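Local coordinates for cellobiose 2-epimerase (Spirochaeta thermophila DSM 6192, PDB 5ZIG), which probably catalyses the reversible epimerization of cellobiose to 4-O-beta-D-glucopyranosyl-D-mannose, at residues Asp138-Ala141 and Leu142-Trp146; Ala83-Ala86 and Tyr87-Leu90; Glu320-Val323 and Gly324-Ala328. All coordinates share one frame; numbering follows the deposited sequence. Where two conformers were deposited one is given.

Contact 1: residues Asp138-Ala141 and Leu142-Trp146; sequences DREA and LTLAW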
loop_
_atom_site.group_PDB
_atom_site.type_symbol
_atom_site.label_atom_id
_atom_site.label_comp_id
_atom_site.label_asym_id
_atom_site.label_seq_id
_atom_site.Cartn_x
_atom_site.Cartn_y
_atom_site.Cartn_z
ATOM N N ASP A 138 -15.713 -11.844 11.670
ATOM C CA ASP A 138 -16.900 -11.787 10.811
ATOM C C ASP A 138 -16.751 -12.712 9.606
ATOM O O ASP A 138 -15.907 -12.483 8.733
ATOM C CB ASP A 138 -17.154 -10.356 10.342
ATOM C CG ASP A 138 -18.545 -10.169 9.755
ATOM O OD1 ASP A 138 -18.870 -10.760 8.699
ATOM O OD2 ASP A 138 -19.324 -9.428 10.372
ATOM N N ARG A 139 -17.606 -13.734 9.540
ATOM C CA ARG A 139 -17.490 -14.744 8.490
ATOM C C ARG A 139 -17.920 -14.201 7.125
ATOM O O ARG A 139 -17.349 -14.591 6.100
ATOM C CB ARG A 139 -18.313 -15.973 8.879
ATOM C CG ARG A 139 -18.393 -17.092 7.855
ATOM C CD ARG A 139 -17.052 -17.418 7.183
ATOM N NE ARG A 139 -17.210 -18.281 6.007
ATOM C CZ ARG A 139 -17.818 -19.471 5.993
ATOM N NH1 ARG A 139 -18.295 -20.012 7.104
ATOM N NH2 ARG A 139 -17.904 -20.149 4.861
ATOM N N GLU A 140 -18.902 -13.298 7.082
ATOM C CA GLU A 140 -19.365 -12.788 5.794
ATOM C C GLU A 140 -18.277 -11.984 5.076
ATOM O O GLU A 140 -18.191 -12.022 3.839
ATOM C CB GLU A 140 -20.629 -11.947 5.998
ATOM C CG GLU A 140 -20.917 -10.964 4.884
ATOM C CD GLU A 140 -21.941 -9.923 5.287
ATOM O OE1 GLU A 140 -23.112 -10.303 5.513
ATOM O OE2 GLU A 140 -21.570 -8.729 5.390
ATOM N N ALA A 141 -17.428 -11.273 5.835
ATOM C CA ALA A 141 -16.333 -10.514 5.232
ATOM C C ALA A 141 -15.376 -11.424 4.465
ATOM O O ALA A 141 -14.886 -11.051 3.393
ATOM C CB ALA A 141 -15.564 -9.733 6.306
ATOM N N LEU A 142 -15.070 -12.608 5.014
ATOM C CA LEU A 142 -14.195 -13.534 4.296
ATOM C C LEU A 142 -14.890 -14.103 3.061
ATOM O O LEU A 142 -14.263 -14.261 2.007
ATOM C CB LEU A 142 -13.719 -14.662 5.222
ATOM C CG LEU A 142 -12.540 -15.509 4.706
ATOM C CD1 LEU A 142 -11.255 -14.690 4.660
ATOM C CD2 LEU A 142 -12.347 -16.751 5.554
ATOM N N THR A 143 -16.185 -14.399 3.156
ATOM C CA THR A 143 -16.895 -14.869 1.968
ATOM C C THR A 143 -16.862 -13.820 0.859
ATOM O O THR A 143 -16.648 -14.151 -0.315
ATOM C CB THR A 143 -18.323 -15.255 2.339
ATOM O OG1 THR A 143 -18.270 -16.375 3.235
ATOM C CG2 THR A 143 -19.112 -15.654 1.101
ATOM N N LEU A 144 -16.998 -12.539 1.225
ATOM C CA LEU A 144 -16.928 -11.487 0.219
ATOM C C LEU A 144 -15.528 -11.367 -0.370
ATOM O O LEU A 144 -15.373 -11.139 -1.576
ATOM C CB LEU A 144 -17.389 -10.160 0.815
ATOM C CG LEU A 144 -18.915 -10.042 0.799
ATOM C CD1 LEU A 144 -19.388 -8.964 1.752
ATOM C CD2 LEU A 144 -19.364 -9.730 -0.611
ATOM N N ALA A 145 -14.494 -11.499 0.450
ATOM C CA ALA A 145 -13.148 -11.481 -0.114
ATOM C C ALA A 145 -12.972 -12.623 -1.110
ATOM O O ALA A 145 -12.316 -12.462 -2.144
ATOM C CB ALA A 145 -12.107 -11.554 1.005
ATOM N N TRP A 146 -13.600 -13.768 -0.837
ATOM C CA TRP A 146 -13.462 -14.931 -1.716
ATOM C C TRP A 146 -14.206 -14.731 -3.027
ATOM O O TRP A 146 -13.714 -15.127 -4.096
ATOM C CB TRP A 146 -13.978 -16.178 -1.008
ATOM C CG TRP A 146 -12.966 -16.856 -0.157
ATOM C CD1 TRP A 146 -13.095 -17.189 1.162
ATOM C CD2 TRP A 146 -11.660 -17.289 -0.553
ATOM N NE1 TRP A 146 -11.953 -17.813 1.610
ATOM C CE2 TRP A 146 -11.056 -17.882 0.575
ATOM C CE3 TRP A 146 -10.941 -17.234 -1.751
ATOM C CZ2 TRP A 146 -9.785 -18.417 0.533
ATOM C CZ3 TRP A 146 -9.680 -17.770 -1.785
ATOM C CH2 TRP A 146 -9.115 -18.350 -0.651
#

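Contact 2: residues Ala83-Ala86 and Tyr87-Leu90; sequences AGNA and YRFL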
loop_
_atom_site.group_PDB
_atom_site.type_symbol
_atom_site.label_atom_id
_atom_site.label_comp_id
_atom_site.label_asym_id
_atom_site.label_seq_id
_atom_site.Cartn_x
_atom_site.Cartn_y
_atom_site.Cartn_z
ATOM N N ALA A 83 -13.701 0.148 12.370
ATOM C CA ALA A 83 -13.600 -0.905 11.369
ATOM C C ALA A 83 -14.991 -1.349 10.919
ATOM O O ALA A 83 -15.265 -1.430 9.720
ATOM C CB ALA A 83 -12.793 -2.077 11.918
ATOM N N GLY A 84 -15.877 -1.633 11.875
ATOM C CA GLY A 84 -17.247 -1.980 11.528
ATOM C C GLY A 84 -17.922 -0.904 10.703
ATOM O O GLY A 84 -18.674 -1.204 9.771
ATOM N N ASN A 85 -17.656 0.369 11.030
ATOM C CA ASN A 85 -18.215 1.460 10.240
ATOM C C ASN A 85 -17.700 1.398 8.816
ATOM O O ASN A 85 -18.471 1.497 7.855
ATOM C CB ASN A 85 -17.883 2.819 10.864
ATOM C CG ASN A 85 -18.326 3.984 9.984
ATOM O OD1 ASN A 85 -19.340 3.900 9.280
ATOM N ND2 ASN A 85 -17.570 5.069 10.012
ATOM N N ALA A 86 -16.386 1.252 8.656
ATOM C CA ALA A 86 -15.841 1.168 7.311
ATOM C C ALA A 86 -16.332 -0.082 6.599
ATOM O O ALA A 86 -16.524 -0.070 5.376
ATOM C CB ALA A 86 -14.318 1.202 7.357
ATOM N N TYR A 87 -16.576 -1.153 7.346
ATOM C CA TYR A 87 -17.008 -2.398 6.715
ATOM C C TYR A 87 -18.435 -2.275 6.182
ATOM O O TYR A 87 -18.699 -2.609 5.025
ATOM C CB TYR A 87 -16.894 -3.549 7.709
ATOM C CG TYR A 87 -17.454 -4.868 7.215
ATOM C CD1 TYR A 87 -16.789 -5.620 6.254
ATOM C CD2 TYR A 87 -18.649 -5.353 7.717
ATOM C CE1 TYR A 87 -17.293 -6.811 5.826
ATOM C CE2 TYR A 87 -19.177 -6.542 7.283
ATOM C CZ TYR A 87 -18.496 -7.269 6.340
ATOM O OH TYR A 87 -19.030 -8.461 5.918
ATOM N N ARG A 88 -19.362 -1.801 7.023
ATOM C CA ARG A 88 -20.752 -1.639 6.605
ATOM C C ARG A 88 -20.862 -0.749 5.371
ATOM O O ARG A 88 -21.649 -1.036 4.458
ATOM C CB ARG A 88 -21.580 -1.059 7.752
ATOM C CG ARG A 88 -21.727 -1.986 8.952
ATOM C CD ARG A 88 -22.680 -1.400 9.992
ATOM N NE ARG A 88 -22.180 -0.138 10.537
ATOM C CZ ARG A 88 -21.499 -0.033 11.674
ATOM N NH1 ARG A 88 -21.237 -1.112 12.392
ATOM N NH2 ARG A 88 -21.078 1.151 12.093
ATOM N N PHE A 89 -20.083 0.337 5.324
ATOM C CA PHE A 89 -20.112 1.221 4.163
ATOM C C PHE A 89 -19.498 0.555 2.944
ATOM O O PHE A 89 -19.963 0.767 1.816
ATOM C CB PHE A 89 -19.388 2.534 4.450
ATOM C CG PHE A 89 -19.712 3.621 3.454
ATOM C CD1 PHE A 89 -20.911 4.316 3.529
ATOM C CD2 PHE A 89 -18.825 3.930 2.434
ATOM C CE1 PHE A 89 -21.228 5.316 2.595
ATOM C CE2 PHE A 89 -19.122 4.919 1.500
ATOM C CZ PHE A 89 -20.339 5.612 1.575
ATOM N N LEU A 90 -18.446 -0.237 3.151
ATOM C CA LEU A 90 -17.863 -0.995 2.055
ATOM C C LEU A 90 -18.864 -1.985 1.470
ATOM O O LEU A 90 -18.932 -2.165 0.249
ATOM C CB LEU A 90 -16.619 -1.732 2.534
ATOM C CG LEU A 90 -15.983 -2.586 1.454
ATOM C CD1 LEU A 90 -15.407 -1.702 0.357
ATOM C CD2 LEU A 90 -14.927 -3.523 2.088
#

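Contact 3: residues Glu320-Val323 and Gly324-Ala328; sequences EAFV and GFLNA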
loop_
_atom_site.group_PDB
_atom_site.type_symbol
_atom_site.label_atom_id
_atom_site.label_comp_id
_atom_site.label_asym_id
_atom_site.label_seq_id
_atom_site.Cartn_x
_atom_site.Cartn_y
_atom_site.Cartn_z
ATOM N N GLU A 320 7.166 4.048 2.854
ATOM C CA GLU A 320 7.553 2.759 2.288
ATOM C C GLU A 320 9.060 2.582 2.276
ATOM O O GLU A 320 9.551 1.455 2.393
ATOM C CB GLU A 320 7.005 2.607 0.868
ATOM C CG GLU A 320 5.498 2.533 0.807
ATOM C CD GLU A 320 4.972 1.453 1.683
ATOM O OE1 GLU A 320 5.702 0.450 1.867
ATOM O OE2 GLU A 320 3.845 1.602 2.198
ATOM N N ALA A 321 9.799 3.673 2.091
ATOM C CA ALA A 321 11.247 3.590 2.174
ATOM C C ALA A 321 11.682 3.161 3.570
ATOM O O ALA A 321 12.639 2.396 3.712
ATOM C CB ALA A 321 11.870 4.925 1.780
ATOM N N PHE A 322 10.943 3.574 4.601
ATOM C CA PHE A 322 11.233 3.118 5.962
ATOM C C PHE A 322 11.069 1.597 6.092
ATOM O O PHE A 322 11.995 0.894 6.524
ATOM C CB PHE A 322 10.321 3.863 6.945
ATOM C CG PHE A 322 10.479 3.445 8.357
ATOM C CD1 PHE A 322 11.698 3.643 9.026
ATOM C CD2 PHE A 322 9.424 2.863 9.040
ATOM C CE1 PHE A 322 11.849 3.259 10.348
ATOM C CE2 PHE A 322 9.565 2.465 10.359
ATOM C CZ PHE A 322 10.782 2.670 11.021
ATOM N N VAL A 323 9.900 1.061 5.710
ATOM C CA VAL A 323 9.690 -0.384 5.833
ATOM C C VAL A 323 10.662 -1.133 4.944
ATOM O O VAL A 323 11.204 -2.176 5.330
ATOM C CB VAL A 323 8.232 -0.752 5.519
ATOM C CG1 VAL A 323 8.000 -2.218 5.799
ATOM C CG2 VAL A 323 7.304 0.088 6.374
ATOM N N GLY A 324 10.969 -0.563 3.783
ATOM C CA GLY A 324 11.862 -1.230 2.860
ATOM C C GLY A 324 13.278 -1.331 3.385
ATOM O O GLY A 324 13.953 -2.335 3.166
ATOM N N PHE A 325 13.744 -0.294 4.091
ATOM C CA PHE A 325 15.106 -0.319 4.594
ATOM C C PHE A 325 15.239 -1.293 5.759
ATOM O O PHE A 325 16.268 -1.965 5.895
ATOM C CB PHE A 325 15.546 1.098 4.985
ATOM C CG PHE A 325 15.849 1.979 3.804
ATOM C CD1 PHE A 325 16.597 1.489 2.741
ATOM C CD2 PHE A 325 15.400 3.282 3.757
ATOM C CE1 PHE A 325 16.877 2.286 1.645
ATOM C CE2 PHE A 325 15.681 4.084 2.679
ATOM C CZ PHE A 325 16.417 3.590 1.620
ATOM N N LEU A 326 14.211 -1.379 6.613
ATOM C CA LEU A 326 14.212 -2.370 7.683
ATOM C C LEU A 326 14.226 -3.783 7.120
ATOM O O LEU A 326 14.968 -4.660 7.607
ATOM C CB LEU A 326 13.001 -2.167 8.580
ATOM C CG LEU A 326 12.896 -0.843 9.351
ATOM C CD1 LEU A 326 11.582 -0.835 10.113
ATOM C CD2 LEU A 326 14.106 -0.581 10.306
ATOM N N ASN A 327 13.408 -4.012 6.083
ATOM C CA ASN A 327 13.350 -5.313 5.430
ATOM C C ASN A 327 14.695 -5.687 4.826
ATOM O O ASN A 327 15.094 -6.849 4.865
ATOM C CB ASN A 327 12.268 -5.288 4.341
ATOM C CG ASN A 327 12.013 -6.654 3.747
ATOM O OD1 ASN A 327 11.489 -7.549 4.405
ATOM N ND2 ASN A 327 12.385 -6.818 2.497
ATOM N N ALA A 328 15.383 -4.714 4.223
ATOM C CA ALA A 328 16.661 -4.988 3.581
ATOM C C ALA A 328 17.738 -5.359 4.591
ATOM O O ALA A 328 18.666 -6.109 4.258
ATOM C CB ALA A 328 17.116 -3.778 2.776
#

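Contact 1: residues Asp138-Ala141 and Leu142-Trp146
Leu144 folds back over the carbonyl oxygen of Glu140, and Arg139 meets Thr143, in the first turns of helix 139-156, a helix of the (alpha/alpha)6 barrel of this epimerase family. Asp138 is the N-cap. Its OD1 accepts from Ala141 N at 3.2 Å, meeting the donor on the anti side and 29° out of the carboxylate plane. Beyond the cap the backbone settles into i to i+4 bonds: Thr143 N to Arg139 O, Leu144 N to Glu140 O at 2.9 Å, and Ala145 N to Ala141 O. Leu142 N adds a weak bond to Arg139 O.

Leu144 can be followed outward. Its CB rests 3.6 Å from Glu140 O and also borders Ala141 O. With CG set beside the backbone N (chi1 -83°), the branch is directed back toward the preceding turn, and CG lies 3.7 Å from Glu140 O. CD1 keeps 3.9 Å from that same oxygen and touches Glu140 CG at 4.0 Å. The two side chains run side by side and point the same way, in an aliphatic contact that stops short of the carboxylate. There Glu140 OE2 is taken by a hydrogen bond to Tyr87 OH of helix 77-94, while Leu144 itself packs on Thr91 and Tyr95. On the inner side, Ala141 is buried against Leu129 and Tyr132 of helix 119-136.

The solvent-exposed side carries the remaining pair. A bend in the Arg139 chain (chi2 43°) returns its NE to 3.5 Å from Thr143 OG1, which stands obliquely to the guanidinium group. The hydroxyl donates to the backbone, in a weak bond from Thr143 OG1 to Arg139 O at 3.5 Å.

Contact 2: residues Ala83-Ala86 and Tyr87-Leu90
Arg88 meets Gly84 twice, once through its backbone and once through its side chain. The backbone bonds come first: Tyr87 N donates to Ala83 O at 2.7 Å, nearly in line with that carbonyl. Arg88 N reaches Gly84 O at 2.9 Å in an almost straight bond (N-H...O 175°). Phe89 N to Asn85 O and Leu90 N to Ala86 O continue the ladder.

Van der Waals contact of a polar group with the backbone comes next. In the Arg88 conformer described, one of two deposited, CG sits beside the backbone N (chi1 -66°) and lies 3.3 Å from Gly84 O. The chain then bends at chi3 (-62°) and lays the guanidinium group across the helix backbone. Gly84 O lies 3.5 Å from the guanidinium plane, over its centre, and Asn85 CA lies over the same face, 3.4 Å from Arg88 NH2. Asn85 CB packs against Arg88 NH2 as well, at 3.8 Å. With a second conformer deposited, this overlay is probably not the group's sole position.

All of this belongs to helix 77-94 of the (alpha/alpha)6 barrel, and the apolar contacts follow from its place there. Ala83, Ala86, Tyr87 and Leu90 pack on helix 57-73, touching Phe67, Leu64 and Leu57. The Tyr87 ring stacks with Tyr132 of helix 119-136.

Polar side-chain bonds leave the helix at Asn85, whose amide is used at both ends: OD1 accepts from Gly40 N and ND2 bonds to Gln34 OE1.

Contact 3: residues Glu320-Val323 and Gly324-Ala328
With CG of Phe322 anti to its backbone N (chi1 178°) and CG of Leu326 beside its own backbone N (chi1 -63°), the two side chains cross one turn apart on helix 315-332. Leu326 CD1 comes over one ring face in a CH-pi contact, 4.0 Å from the centroid of the Phe322 ring and 24° off its normal. The methyl is displaced toward the rim, 3.7 Å from Phe322 CZ. Phe325 also has CG beside its backbone N, which lays its ring back toward the preceding turn, and its CE2 touches Ala321 CB at 4.0 Å. An alanine in place of Phe325 would remove this ring and is likely to open a gap between Ala321 and the residues Met285, Leu292 and His340 that it packs against. Underneath run the helical bonds, Gly324 N to Glu320 O at 2.8 Å, Leu326 N to Phe322 O, and Asn327 N to Val323 O at 3.0 Å.

The buried polar ends are satisfied elsewhere: Glu320 by Trp259, His385 and a salt bridge to Arg388, Asn327 by Thr262 and Arg396. Helix 315-332 follows directly on strand 309-314. Val323 fits between helices 251-269 and 384-402, Phe325 against 275-294, and Leu326 against 336-352.

Overall arrangement
Contacts 2 and 1 follow each other along the chain and touch in space, their centres about 13 Å apart. A probable hydrogen bond joins them, Tyr87 OH to Glu140 OE2 at 2.6 Å; Tyr87 OH also packs near Ala141 N, so the Tyr87 side chain of helix 77-94 ends beside the capped start of helix 139-156. Contact 3 stands across the chain's centre, about 31 Å from contact 1 and about 30 Å from contact 2 between centres, with nearest atoms about 21 and 19 Å away. It is also the most central, about 13 Å from the chain's centre against about 21 and 19 Å. As in relatives, the sugar probably binds in the central cavity of the barrel.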